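Local coordinates for hypothetical protein EF2904 (Enterococcus faecalis, PDB 2AZ4), which is of unknown function but carries a two-zinc metallo-beta-lactamase-type domain and may act as an RNA-binding exonuclease, at residues 101-114 against 140-153. Numbering follows the deposited sequence.
Sequences INYLDPAVPLYTLK and FTREMIGLNKNDVI
Parallel strands 110-113 and 145-147 meet at one margin of a mixed sheet, where Tyr111 pairs with Ile145 and Thr112 with Gly146. The ladder begins with Ile145 N donating to Leu110 O (2.8 Å) and continues through Thr112 N to Ile145 O and Leu147 N to Thr112 O. It ends at Lys114 N, which reaches a lone pair of Leu147 O, and water 2 links that same carbonyl to Lys114 NZ. Where Lys114 begins helix 114-123, its CA comes to 3.6 Å from Gly146 CA. The two strands and this helix form a beta-alpha-beta unit of the metallo-beta-lactamase domain; on the far side of 110-113 runs strand 85-89. Thr112 OG1 bonds Leu90 O, and the Thr112 side chain lies about 6 Å from that of the zinc ligand His92. On one face of the sheet, the Tyr111 ring lies alongside Ile145, with CE1 3.5 Å from Ile145 CD1, while Leu147 CD1 approaches obliquely. Ile153, on strand 152-155 at the edge of another mixed sheet, sets CG2 over one ring face in a CH-pi contact, 4.0 Å from the ring centroid. Beyond the ladder, Arg142 is inserted into the loop 104-109. Bends at chi2 (91°) and chi3 (84°) fold its chain past Leu110 CD2, which also packs against Met144 CG, the two side chains pointing the same way. Arg142 NH2 donates to Val108 O (2.9 Å) within the carbonyl plane and, almost straight (169°), to Leu104 O from above that carbonyl's plane. NH1 bonds Glu143 O of its own segment and, weakly, Val108 O, so backbone carbonyls from both segments fix the rotation of the guanidinium. Leu104 CD2 sits over one guanidinium face, 3.5 Å above the plane and offset toward its rim, and buried Arg142 NE has no hydrogen-bond partner in the model.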
ATOM      1  N   ILE A 101      -2.617 -13.005  -1.041  1.00 15.58           N
ATOM      2  CA  ILE A 101      -2.957 -13.580   0.275  1.00 15.81           C
ATOM      3  C   ILE A 101      -3.987 -14.735   0.169  1.00 16.90           C
ATOM      4  O   ILE A 101      -3.979 -15.647   0.996  1.00 16.39           O
ATOM      5  CB  ILE A 101      -3.412 -12.543   1.338  1.00 15.99           C
ATOM      6  CG1 ILE A 101      -4.638 -11.743   0.844  1.00 14.62           C
ATOM      7  CG2 ILE A 101      -2.220 -11.637   1.760  1.00 15.78           C
ATOM      8  CD1 ILE A 101      -5.367 -11.078   1.976  1.00 16.29           C
ATOM      9  N   ASN A 102      -4.833 -14.724  -0.868  1.00 16.73           N
ATOM     10  CA  ASN A 102      -5.831 -15.797  -0.990  1.00 16.98           C
ATOM     11  C   ASN A 102      -5.211 -17.151  -1.311  1.00 17.75           C
ATOM     12  O   ASN A 102      -5.865 -18.191  -1.155  1.00 17.16           O
ATOM     13  CB  ASN A 102      -6.909 -15.483  -2.017  1.00 16.56           C
ATOM     14  CG  ASN A 102      -7.920 -14.463  -1.523  1.00 17.12           C
ATOM     15  OD1 ASN A 102      -8.577 -13.778  -2.331  1.00 17.87           O
ATOM     16  ND2 ASN A 102      -8.094 -14.385  -0.228  1.00 12.19           N
ATOM     17  N   TYR A 103      -3.953 -17.137  -1.746  1.00 17.58           N
ATOM     18  CA  TYR A 103      -3.224 -18.397  -1.972  1.00 18.97           C
ATOM     19  C   TYR A 103      -2.537 -18.934  -0.714  1.00 18.19           C
ATOM     20  O   TYR A 103      -2.007 -20.055  -0.707  1.00 19.42           O
ATOM     21  CB  TYR A 103      -2.193 -18.229  -3.093  1.00 19.05           C
ATOM     22  CG  TYR A 103      -2.771 -18.232  -4.492  1.00 20.57           C
ATOM     23  CD1 TYR A 103      -4.136 -18.484  -4.731  1.00 22.15           C
ATOM     24  CD2 TYR A 103      -1.944 -17.984  -5.588  1.00 21.75           C
ATOM     25  CE1 TYR A 103      -4.650 -18.490  -6.050  1.00 22.58           C
ATOM     26  CE2 TYR A 103      -2.436 -17.998  -6.884  1.00 21.99           C
ATOM     27  CZ  TYR A 103      -3.777 -18.245  -7.115  1.00 21.28           C
ATOM     28  OH  TYR A 103      -4.224 -18.244  -8.430  1.00 21.46           O
ATOM     29  N   LEU A 104      -2.517 -18.129   0.336  1.00 17.49           N
ATOM     30  CA  LEU A 104      -1.952 -18.561   1.613  1.00 17.57           C
ATOM     31  C   LEU A 104      -2.834 -19.636   2.251  1.00 17.89           C
ATOM     32  O   LEU A 104      -4.025 -19.435   2.441  1.00 18.02           O
ATOM     33  CB  LEU A 104      -1.771 -17.380   2.575  1.00 16.68           C
ATOM     34  CG  LEU A 104      -1.129 -17.722   3.940  1.00 18.05           C
ATOM     35  CD1 LEU A 104       0.302 -18.359   3.856  1.00 17.24           C
ATOM     36  CD2 LEU A 104      -1.155 -16.551   4.932  1.00 17.30           C
ATOM     37  N   ASP A 105      -2.234 -20.778   2.560  1.00 18.35           N
ATOM     38  CA  ASP A 105      -2.882 -21.843   3.330  1.00 19.37           C
ATOM     39  C   ASP A 105      -3.804 -21.295   4.452  1.00 19.50           C
ATOM     40  O   ASP A 105      -3.337 -20.658   5.394  1.00 19.06           O
ATOM     41  CB  ASP A 105      -1.788 -22.737   3.921  1.00 19.55           C
ATOM     42  CG  ASP A 105      -2.321 -24.006   4.547  1.00 20.96           C
ATOM     43  OD1 ASP A 105      -3.543 -24.107   4.721  1.00 21.81           O
ATOM     44  OD2 ASP A 105      -1.497 -24.881   4.914  1.00 23.97           O
ATOM     45  N   PRO A 106      -5.127 -21.549   4.347  1.00 19.91           N
ATOM     46  CA  PRO A 106      -6.116 -21.163   5.369  1.00 19.46           C
ATOM     47  C   PRO A 106      -5.698 -21.491   6.800  1.00 19.19           C
ATOM     48  O   PRO A 106      -6.015 -20.725   7.716  1.00 19.11           O
ATOM     49  CB  PRO A 106      -7.370 -21.980   4.989  1.00 19.69           C
ATOM     50  CG  PRO A 106      -7.165 -22.380   3.571  1.00 19.59           C
ATOM     51  CD  PRO A 106      -5.737 -22.231   3.189  1.00 19.84           C
ATOM     52  N   ALA A 107      -5.002 -22.611   6.994  1.00 19.00           N
ATOM     53  CA  ALA A 107      -4.494 -23.017   8.319  1.00 19.26           C
ATOM     54  C   ALA A 107      -3.341 -22.153   8.852  1.00 19.41           C
ATOM     55  O   ALA A 107      -3.058 -22.137  10.052  1.00 20.24           O
ATOM     56  CB  ALA A 107      -4.093 -24.496   8.304  1.00 19.37           C
ATOM     57  N   VAL A 108      -2.666 -21.424   7.974  1.00 18.86           N
ATOM     58  CA  VAL A 108      -1.579 -20.554   8.437  1.00 17.87           C
ATOM     59  C   VAL A 108      -2.187 -19.194   8.801  1.00 16.85           C
ATOM     60  O   VAL A 108      -2.866 -18.622   7.985  1.00 16.68           O
ATOM     61  CB  VAL A 108      -0.481 -20.408   7.354  1.00 17.66           C
ATOM     62  CG1 VAL A 108       0.594 -19.380   7.783  1.00 16.47           C
ATOM     63  CG2 VAL A 108       0.154 -21.765   7.080  1.00 17.37           C
ATOM     64  N   PRO A 109      -1.967 -18.699  10.046  1.00 16.94           N
ATOM     65  CA  PRO A 109      -2.487 -17.372  10.384  1.00 16.06           C
ATOM     66  C   PRO A 109      -1.810 -16.245   9.637  1.00 16.68           C
ATOM     67  O   PRO A 109      -0.610 -16.309   9.357  1.00 16.04           O
ATOM     68  CB  PRO A 109      -2.200 -17.242  11.877  1.00 16.27           C
ATOM     69  CG  PRO A 109      -1.045 -18.220  12.144  1.00 16.76           C
ATOM     70  CD  PRO A 109      -1.310 -19.350  11.194  1.00 16.19           C
ATOM     71  N   LEU A 110      -2.580 -15.190   9.389  1.00 16.31           N
ATOM     72  CA  LEU A 110      -2.146 -14.023   8.636  1.00 15.33           C
ATOM     73  C   LEU A 110      -2.457 -12.812   9.516  1.00 16.42           C
ATOM     74  O   LEU A 110      -3.622 -12.591   9.910  1.00 16.28           O
ATOM     75  CB  LEU A 110      -2.883 -13.930   7.294  1.00 15.09           C
ATOM     76  CG  LEU A 110      -2.674 -12.675   6.410  1.00 13.66           C
ATOM     77  CD1 LEU A 110      -1.216 -12.542   6.020  1.00 11.66           C
ATOM     78  CD2 LEU A 110      -3.548 -12.717   5.138  1.00 13.82           C
ATOM     79  N   TYR A 111      -1.402 -12.055   9.837  1.00 15.49           N
ATOM     80  CA  TYR A 111      -1.457 -10.987  10.836  1.00 16.26           C
ATOM     81  C   TYR A 111      -1.252  -9.655  10.157  1.00 16.28           C
ATOM     82  O   TYR A 111      -0.412  -9.509   9.271  1.00 16.25           O
ATOM     83  CB  TYR A 111      -0.385 -11.151  11.937  1.00 15.93           C
ATOM     84  CG  TYR A 111      -0.551 -12.367  12.819  1.00 16.70           C
ATOM     85  CD1 TYR A 111      -1.453 -12.362  13.897  1.00 18.03           C
ATOM     86  CD2 TYR A 111       0.169 -13.523  12.569  1.00 17.92           C
ATOM     87  CE1 TYR A 111      -1.616 -13.458  14.692  1.00 14.96           C
ATOM     88  CE2 TYR A 111       0.025 -14.636  13.354  1.00 16.43           C
ATOM     89  CZ  TYR A 111      -0.863 -14.599  14.416  1.00 18.40           C
ATOM     90  OH  TYR A 111      -1.010 -15.694  15.186  1.00 15.80           O
ATOM     91  N   THR A 112      -2.005  -8.666  10.592  1.00 15.81           N
ATOM     92  CA  THR A 112      -1.850  -7.348  10.041  1.00 15.52           C
ATOM     93  C   THR A 112      -2.490  -6.372  11.021  1.00 16.29           C
ATOM     94  O   THR A 112      -3.183  -6.807  11.919  1.00 16.33           O
ATOM     95  CB  THR A 112      -2.445  -7.251   8.600  1.00 15.45           C
ATOM     96  OG1 THR A 112      -1.932  -6.076   7.971  1.00 15.04           O
ATOM     97  CG2 THR A 112      -3.980  -7.221   8.596  1.00 14.76           C
ATOM     98  N   LEU A 113      -2.242  -5.072  10.893  1.00 15.84           N
ATOM     99  CA  LEU A 113      -3.000  -4.177  11.753  1.00 16.49           C
ATOM    100  C   LEU A 113      -4.464  -4.215  11.309  1.00 17.21           C
ATOM    101  O   LEU A 113      -4.757  -4.362  10.118  1.00 16.66           O
ATOM    102  CB  LEU A 113      -2.453  -2.753  11.754  1.00 16.13           C
ATOM    103  CG  LEU A 113      -1.087  -2.552  12.451  1.00 16.95           C
ATOM    104  CD1 LEU A 113      -0.673  -1.122  12.332  1.00 15.08           C
ATOM    105  CD2 LEU A 113      -1.070  -2.989  13.944  1.00 17.93           C
ATOM    106  N   LYS A 114      -5.377  -4.098  12.269  1.00 17.25           N
ATOM    107  CA  LYS A 114      -6.813  -4.176  11.986  1.00 17.72           C
ATOM    108  C   LYS A 114      -7.306  -3.230  10.876  1.00 17.24           C
ATOM    109  O   LYS A 114      -8.186  -3.614  10.105  1.00 17.58           O
ATOM    110  CB  LYS A 114      -7.653  -4.044  13.278  1.00 17.76           C
ATOM    111  CG  LYS A 114      -7.641  -2.681  13.922  1.00 18.45           C
ATOM    112  CD  LYS A 114      -8.287  -2.715  15.323  1.00 19.17           C
ATOM    113  CE  LYS A 114      -8.182  -1.358  16.039  1.00 18.27           C
ATOM    114  NZ  LYS A 114      -6.756  -1.038  16.431  1.00 18.68           N
ATOM    115  N   PHE A 140     -14.310 -13.101  -2.314  1.00 26.41           N
ATOM    116  CA  PHE A 140     -13.820 -13.615  -1.032  1.00 24.73           C
ATOM    117  C   PHE A 140     -12.420 -13.076  -0.675  1.00 23.29           C
ATOM    118  O   PHE A 140     -11.523 -13.057  -1.518  1.00 22.24           O
ATOM    119  CB  PHE A 140     -13.794 -15.134  -1.077  1.00 24.46           C
ATOM    120  CG  PHE A 140     -13.066 -15.788   0.075  1.00 24.56           C
ATOM    121  CD1 PHE A 140     -13.757 -16.177   1.214  1.00 23.93           C
ATOM    122  CD2 PHE A 140     -11.698 -16.037  -0.002  1.00 23.50           C
ATOM    123  CE1 PHE A 140     -13.103 -16.815   2.266  1.00 25.35           C
ATOM    124  CE2 PHE A 140     -11.035 -16.663   1.041  1.00 23.81           C
ATOM    125  CZ  PHE A 140     -11.735 -17.057   2.180  1.00 24.81           C
ATOM    126  N   THR A 141     -12.249 -12.646   0.574  1.00 22.42           N
ATOM    127  CA  THR A 141     -10.922 -12.339   1.108  1.00 21.38           C
ATOM    128  C   THR A 141     -10.688 -13.256   2.298  1.00 20.68           C
ATOM    129  O   THR A 141     -11.547 -13.364   3.170  1.00 20.73           O
ATOM    130  CB  THR A 141     -10.790 -10.887   1.556  1.00 21.50           C
ATOM    131  OG1 THR A 141     -11.074 -10.013   0.457  1.00 20.53           O
ATOM    132  CG2 THR A 141      -9.383 -10.615   2.048  1.00 21.91           C
ATOM    133  N   ARG A 142      -9.540 -13.925   2.321  1.00 18.54           N
ATOM    134  CA  ARG A 142      -9.221 -14.857   3.401  1.00 17.85           C
ATOM    135  C   ARG A 142      -9.091 -14.167   4.773  1.00 17.84           C
ATOM    136  O   ARG A 142      -8.985 -12.924   4.857  1.00 16.33           O
ATOM    137  CB  ARG A 142      -7.991 -15.709   3.040  1.00 18.22           C
ATOM    138  CG  ARG A 142      -6.625 -14.979   3.114  1.00 18.54           C
ATOM    139  CD  ARG A 142      -6.013 -15.129   4.508  1.00 26.60           C
ATOM    140  NE  ARG A 142      -5.303 -16.372   4.581  1.00 23.62           N
ATOM    141  CZ  ARG A 142      -4.900 -17.022   5.658  1.00 21.46           C
ATOM    142  NH1 ARG A 142      -5.132 -16.605   6.900  1.00 20.28           N
ATOM    143  NH2 ARG A 142      -4.236 -18.147   5.450  1.00 18.62           N
ATOM    144  N   GLU A 143      -9.164 -14.967   5.836  1.00 17.41           N
ATOM    145  CA  GLU A 143      -9.116 -14.449   7.211  1.00 18.46           C
ATOM    146  C   GLU A 143      -7.811 -13.684   7.486  1.00 17.78           C
ATOM    147  O   GLU A 143      -6.733 -14.115   7.044  1.00 17.13           O
ATOM    148  CB  GLU A 143      -9.245 -15.599   8.230  1.00 18.73           C
ATOM    149  CG  GLU A 143     -10.553 -16.379   8.153  1.00 21.79           C
ATOM    150  CD  GLU A 143     -10.624 -17.570   9.115  1.00 21.84           C
ATOM    151  OE1 GLU A 143      -9.655 -17.822   9.862  1.00 24.44           O
ATOM    152  OE2 GLU A 143     -11.675 -18.250   9.116  1.00 26.46           O
ATOM    153  N   MET A 144      -7.926 -12.566   8.209  1.00 16.30           N
ATOM    154  CA  MET A 144      -6.777 -11.830   8.746  1.00 14.61           C
ATOM    155  C   MET A 144      -7.047 -11.603  10.225  1.00 14.73           C
ATOM    156  O   MET A 144      -8.164 -11.252  10.608  1.00 14.61           O
ATOM    157  CB  MET A 144      -6.614 -10.459   8.042  1.00 14.51           C
ATOM    158  CG  MET A 144      -6.040 -10.568   6.611  1.00 14.67           C
ATOM    159  SD  MET A 144      -5.935  -9.015   5.751  1.00  9.62           S
ATOM    160  CE  MET A 144      -7.420  -9.099   4.785  1.00 13.52           C
ATOM    161  N   ILE A 145      -6.029 -11.809  11.056  1.00 15.76           N
ATOM    162  CA  ILE A 145      -6.102 -11.430  12.474  1.00 15.53           C
ATOM    163  C   ILE A 145      -5.700  -9.968  12.574  1.00 15.77           C
ATOM    164  O   ILE A 145      -4.512  -9.629  12.462  1.00 16.01           O
ATOM    165  CB  ILE A 145      -5.222 -12.320  13.342  1.00 14.97           C
ATOM    166  CG1 ILE A 145      -5.718 -13.771  13.258  1.00 16.46           C
ATOM    167  CG2 ILE A 145      -5.261 -11.873  14.817  1.00 14.63           C
ATOM    168  CD1 ILE A 145      -4.711 -14.794  13.797  1.00 17.21           C
ATOM    169  N   GLY A 146      -6.707  -9.102  12.728  1.00 15.85           N
ATOM    170  CA  GLY A 146      -6.487  -7.668  12.878  1.00 14.88           C
ATOM    171  C   GLY A 146      -5.922  -7.410  14.268  1.00 16.00           C
ATOM    172  O   GLY A 146      -6.503  -7.853  15.281  1.00 14.45           O
ATOM    173  N   LEU A 147      -4.773  -6.731  14.302  1.00 14.33           N
ATOM    174  CA  LEU A 147      -4.048  -6.421  15.537  1.00 14.92           C
ATOM    175  C   LEU A 147      -4.051  -4.914  15.821  1.00 14.62           C
ATOM    176  O   LEU A 147      -4.392  -4.112  14.956  1.00 14.22           O
ATOM    177  CB  LEU A 147      -2.583  -6.896  15.422  1.00 14.61           C
ATOM    178  CG  LEU A 147      -2.361  -8.387  15.175  1.00 15.18           C
ATOM    179  CD1 LEU A 147      -0.849  -8.636  14.983  1.00 14.83           C
ATOM    180  CD2 LEU A 147      -2.956  -9.244  16.347  1.00 12.69           C
ATOM    181  N   ASN A 148      -3.692  -4.567  17.050  1.00 15.62           N
ATOM    182  CA  ASN A 148      -3.584  -3.207  17.510  1.00 16.68           C
ATOM    183  C   ASN A 148      -2.143  -2.734  17.376  1.00 16.73           C
ATOM    184  O   ASN A 148      -1.215  -3.527  17.271  1.00 17.18           O
ATOM    185  CB  ASN A 148      -4.039  -3.114  18.990  1.00 16.89           C
ATOM    186  CG  ASN A 148      -5.467  -3.589  19.190  1.00 18.26           C
ATOM    187  OD1 ASN A 148      -5.745  -4.457  20.030  1.00 22.17           O
ATOM    188  ND2 ASN A 148      -6.379  -3.023  18.427  1.00 16.43           N
ATOM    189  N   LYS A 149      -1.945  -1.435  17.372  1.00 17.47           N
ATOM    190  CA  LYS A 149      -0.597  -0.921  17.279  1.00 18.58           C
ATOM    191  C   LYS A 149       0.316  -1.480  18.383  1.00 19.24           C
ATOM    192  O   LYS A 149      -0.081  -1.602  19.555  1.00 18.95           O
ATOM    193  CB  LYS A 149      -0.633   0.600  17.290  1.00 18.63           C
ATOM    194  CG  LYS A 149      -1.380   1.172  16.084  1.00 20.24           C
ATOM    195  CD  LYS A 149      -1.738   2.627  16.349  1.00 24.42           C
ATOM    196  CE  LYS A 149      -1.930   3.381  15.059  1.00 26.88           C
ATOM    197  NZ  LYS A 149      -2.389   4.743  15.384  1.00 29.92           N
ATOM    198  N   ASN A 150       1.527  -1.831  17.975  1.00 19.40           N
ATOM    199  CA  ASN A 150       2.583  -2.343  18.858  1.00 20.28           C
ATOM    200  C   ASN A 150       2.283  -3.697  19.514  1.00 20.56           C
ATOM    201  O   ASN A 150       2.934  -4.058  20.495  1.00 20.78           O
ATOM    202  CB  ASN A 150       2.994  -1.301  19.908  1.00 20.58           C
ATOM    203  CG  ASN A 150       3.265   0.075  19.301  1.00 21.76           C
ATOM    204  OD1 ASN A 150       4.143   0.241  18.465  1.00 24.90           O
ATOM    205  ND2 ASN A 150       2.511   1.062  19.731  1.00 23.84           N
ATOM    206  N   ASP A 151       1.320  -4.452  18.978  1.00 20.74           N
ATOM    207  CA  ASP A 151       1.064  -5.814  19.493  1.00 20.94           C
ATOM    208  C   ASP A 151       2.259  -6.697  19.182  1.00 20.87           C
ATOM    209  O   ASP A 151       2.928  -6.496  18.157  1.00 20.26           O
ATOM    210  CB  ASP A 151      -0.185  -6.451  18.863  1.00 21.20           C
ATOM    211  CG  ASP A 151      -1.500  -5.909  19.435  1.00 23.93           C
ATOM    212  OD1 ASP A 151      -1.501  -5.238  20.496  1.00 24.92           O
ATOM    213  OD2 ASP A 151      -2.555  -6.176  18.816  1.00 24.52           O
ATOM    214  N   VAL A 152       2.510  -7.670  20.063  1.00 20.48           N
ATOM    215  CA  VAL A 152       3.579  -8.622  19.903  1.00 20.93           C
ATOM    216  C   VAL A 152       2.941 -10.009  19.701  1.00 20.59           C
ATOM    217  O   VAL A 152       2.085 -10.458  20.490  1.00 19.62           O
ATOM    218  CB  VAL A 152       4.554  -8.616  21.132  1.00 21.37           C
ATOM    219  CG1 VAL A 152       5.655  -9.684  20.994  1.00 21.44           C
ATOM    220  CG2 VAL A 152       5.183  -7.232  21.317  1.00 21.66           C
ATOM    221  N   ILE A 153       3.333 -10.653  18.621  1.00 20.70           N
ATOM    222  CA  ILE A 153       2.913 -12.024  18.332  1.00 21.12           C
ATOM    223  C   ILE A 153       4.109 -12.932  18.519  1.00 21.96           C
ATOM    224  O   ILE A 153       5.215 -12.602  18.075  1.00 22.33           O
ATOM    225  CB  ILE A 153       2.365 -12.166  16.877  1.00 20.97           C
ATOM    226  CG1 ILE A 153       1.154 -11.232  16.630  1.00 20.55           C
ATOM    227  CG2 ILE A 153       2.019 -13.620  16.529  1.00 20.32           C
ATOM    228  CD1 ILE A 153      -0.036 -11.383  17.628  1.00 18.19           C
TER
HETATM  229  O   HOH W   1      -5.636 -15.795   9.772  1.00 19.47           O
HETATM  230  O   HOH W   2      -4.528  -1.250  14.895  1.00 21.27           O